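PDB 3QHA: putative oxidoreductase from Mycobacterium avium, which probably catalyses NAD(P)-dependent oxidation of a hydroxy acid, as a Rossmann-fold member of the 3-hydroxyisobutyrate dehydrogenase family. Local coordinates for the interface of chains A and B. Sequence-based numbering; all coordinates share one arbitrary frame. Chains: chain A/B, Putative oxidoreductase.

The interface of chains A and B. Residues chain A 132-133, 142-144, 146, 167, 184; chain B 215, 218-219.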
ATOM      1  N   SER A 132      -8.489  11.761  -3.099  1.00 24.79           N
ATOM      2  CA  SER A 132      -7.626  10.600  -3.278  1.00 25.45           C
ATOM      3  C   SER A 132      -8.574   9.400  -3.464  1.00 26.04           C
ATOM      4  O   SER A 132      -9.667   9.421  -2.912  1.00 26.10           O
ATOM      5  CB  SER A 132      -6.742  10.436  -2.035  1.00 25.39           C
ATOM      6  OG  SER A 132      -6.073   9.189  -2.002  1.00 25.92           O
ATOM      7  N   GLY A 133      -8.250   8.392  -4.275  1.00 26.94           N
ATOM      8  CA  GLY A 133      -7.208   8.426  -5.282  1.00 27.45           C
ATOM      9  C   GLY A 133      -7.715   7.822  -6.582  1.00 28.12           C
ATOM     10  O   GLY A 133      -8.220   6.695  -6.603  1.00 28.77           O
ATOM     11  N   GLU A 142     -16.158   6.987  -6.032  1.00 28.85           N
ATOM     12  CA  GLU A 142     -15.552   6.208  -4.941  1.00 28.67           C
ATOM     13  C   GLU A 142     -14.356   6.911  -4.304  1.00 27.34           C
ATOM     14  O   GLU A 142     -13.570   6.279  -3.593  1.00 27.18           O
ATOM     15  CB  GLU A 142     -15.066   4.852  -5.457  1.00 29.42           C
ATOM     16  CG  GLU A 142     -16.046   4.103  -6.323  1.00 31.62           C
ATOM     17  CD  GLU A 142     -16.885   3.122  -5.539  1.00 34.29           C
ATOM     18  OE1 GLU A 142     -17.453   3.522  -4.496  1.00 34.98           O
ATOM     19  OE2 GLU A 142     -16.982   1.951  -5.978  1.00 36.34           O
ATOM     20  N   LEU A 143     -14.205   8.204  -4.560  1.00 26.32           N
ATOM     21  CA  LEU A 143     -13.076   8.955  -4.017  1.00 25.22           C
ATOM     22  C   LEU A 143     -13.165   9.078  -2.500  1.00 24.42           C
ATOM     23  O   LEU A 143     -14.238   8.928  -1.909  1.00 24.44           O
ATOM     24  CB  LEU A 143     -13.004  10.357  -4.634  1.00 24.92           C
ATOM     25  CG  LEU A 143     -12.514  10.465  -6.080  1.00 25.03           C
ATOM     26  CD1 LEU A 143     -12.865  11.827  -6.669  1.00 24.42           C
ATOM     27  CD2 LEU A 143     -11.013  10.214  -6.169  1.00 24.50           C
ATOM     28  N   ALA A 144     -12.012   9.313  -1.886  1.00 23.56           N
ATOM     29  CA  ALA A 144     -11.928   9.839  -0.534  1.00 23.04           C
ATOM     30  C   ALA A 144     -11.682  11.334  -0.672  1.00 22.40           C
ATOM     31  O   ALA A 144     -10.918  11.756  -1.544  1.00 22.25           O
ATOM     32  CB  ALA A 144     -10.784   9.189   0.226  1.00 22.94           C
ATOM     33  N   MET A 146     -10.922  14.906   1.861  1.00 21.25           N
ATOM     34  CA  MET A 146     -10.568  15.396   3.181  1.00 21.53           C
ATOM     35  C   MET A 146     -10.873  16.881   3.182  1.00 21.83           C
ATOM     36  O   MET A 146     -10.242  17.644   2.450  1.00 21.68           O
ATOM     37  CB  MET A 146      -9.087  15.131   3.442  1.00 21.44           C
ATOM     38  CG  MET A 146      -8.734  13.646   3.447  1.00 21.50           C
ATOM     39  SD  MET A 146      -7.060  13.300   2.872  1.00 22.32           S
ATOM     40  CE  MET A 146      -7.282  13.451   1.100  1.00 21.63           C
ATOM     41  N   VAL A 167     -15.807   8.121   0.812  1.00 21.87           N
ATOM     42  CA  VAL A 167     -15.321   8.532   2.129  1.00 21.60           C
ATOM     43  C   VAL A 167     -15.197  10.047   2.197  1.00 21.35           C
ATOM     44  O   VAL A 167     -14.426  10.649   1.449  1.00 21.04           O
ATOM     45  CB  VAL A 167     -13.958   7.894   2.461  1.00 21.49           C
ATOM     46  CG1 VAL A 167     -13.399   8.477   3.750  1.00 21.27           C
ATOM     47  CG2 VAL A 167     -14.098   6.386   2.583  1.00 21.74           C
ATOM     48  N   ARG A 184      -1.263  12.282   4.050  1.00 20.81           N
ATOM     49  CA  ARG A 184      -1.621  11.087   3.287  1.00 20.91           C
ATOM     50  C   ARG A 184      -0.672  10.889   2.105  1.00 21.05           C
ATOM     51  O   ARG A 184      -0.140   9.800   1.902  1.00 21.11           O
ATOM     52  CB  ARG A 184      -3.073  11.157   2.803  1.00 20.68           C
ATOM     53  CG  ARG A 184      -3.615   9.836   2.267  1.00 20.97           C
ATOM     54  CD  ARG A 184      -3.260   9.600   0.804  1.00 21.27           C
ATOM     55  NE  ARG A 184      -3.546   8.226   0.401  1.00 21.42           N
ATOM     56  CZ  ARG A 184      -2.772   7.173   0.660  1.00 21.26           C
ATOM     57  NH1 ARG A 184      -1.630   7.303   1.332  1.00 21.36           N
ATOM     58  NH2 ARG A 184      -3.148   5.972   0.238  1.00 21.39           N
TER
ATOM     59  N   VAL B 215      -8.770   6.874   5.296  1.00 22.16           N
ATOM     60  CA  VAL B 215      -8.493   7.398   3.956  1.00 22.01           C
ATOM     61  C   VAL B 215      -7.392   6.594   3.269  1.00 21.78           C
ATOM     62  O   VAL B 215      -7.531   6.222   2.103  1.00 21.73           O
ATOM     63  CB  VAL B 215      -8.101   8.892   3.988  1.00 22.15           C
ATOM     64  CG1 VAL B 215      -7.661   9.368   2.603  1.00 21.83           C
ATOM     65  CG2 VAL B 215      -9.265   9.732   4.496  1.00 22.21           C
ATOM     66  N   HIS B 218      -8.701   3.050   2.324  1.00 21.98           N
ATOM     67  CA  HIS B 218      -9.705   3.130   1.270  1.00 22.27           C
ATOM     68  C   HIS B 218      -9.068   3.415  -0.082  1.00 22.41           C
ATOM     69  O   HIS B 218      -9.372   2.747  -1.071  1.00 22.24           O
ATOM     70  CB  HIS B 218     -10.750   4.201   1.565  1.00 22.47           C
ATOM     71  CG  HIS B 218     -11.732   4.387   0.452  1.00 22.75           C
ATOM     72  ND1 HIS B 218     -12.768   3.508   0.224  1.00 22.57           N
ATOM     73  CD2 HIS B 218     -11.813   5.326  -0.519  1.00 23.09           C
ATOM     74  CE1 HIS B 218     -13.458   3.908  -0.829  1.00 23.03           C
ATOM     75  NE2 HIS B 218     -12.902   5.013  -1.296  1.00 23.38           N
ATOM     76  N   THR B 219      -8.187   4.410  -0.118  1.00 22.58           N
ATOM     77  CA  THR B 219      -7.590   4.854  -1.372  1.00 22.78           C
ATOM     78  C   THR B 219      -6.582   3.842  -1.920  1.00 23.04           C
ATOM     79  O   THR B 219      -6.453   3.691  -3.138  1.00 23.11           O
ATOM     80  CB  THR B 219      -6.953   6.249  -1.222  1.00 22.87           C
ATOM     81  OG1 THR B 219      -6.044   6.260  -0.111  1.00 22.40           O
ATOM     82  CG2 THR B 219      -8.045   7.287  -0.983  1.00 22.82           C
TER
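One face of helix 209-223 of chain B, carrying B:Val215, B:His218 and B:Thr219, packs against strands 143-148 and 167-172 and helix 176-204 of chain A in part of the two-fold symmetric interface of the deposited dimer, joining mainly the nucleotide-binding domain of one copy to the helical region of the other. At one end, the imidazole of B:His218 reaches the loop just before strand 143-148, where its NE2 donates a hydrogen bond to the backbone carbonyl O of A:Glu142 at 2.7 Å. The bond is nearly straight, 170° at the hydrogen, and the acceptor lies close to the ring plane. CG of B:His218 is anti to its backbone N (chi1 175°), which carries the ring out toward this carbonyl. Over one face of the ring sits methyl CG2 of A:Val167, 3.9 Å from the centroid and offset toward the rim, a CH-pi contact. In the middle, CB of A:Ala144 meets both methyl CG2 of B:Thr219, at 3.5 Å, and CG1 of B:Val215. The same threonine methyl CG2 of B:Thr219 lies 3.6 Å from CB of A:Ser132, which with A:Gly133 belongs to the family's conserved substrate-binding stretch. The thioether SD of A:Met146 extends this apolar patch, lying 4.0 Å from CG1 of B:Val215. On the other flank, the guanidinium NH2 of A:Arg184 donates to hydroxyl OG1 of B:Thr219 at 2.9 Å, the oxygen tilted from the guanidinium plane; NE adds a weak bond. OG1 of B:Thr219 in turn donates to the backbone O of B:Val215 one helical turn earlier (2.7 Å), which uses the hydroxyl's hydrogen and lets the oxygen accept from the arginine. Polar contacts thus flank a small apolar core; repeated by symmetry, this patch probably helps hold the subunits together and, judging from the family, may steady the substrate-binding stretch.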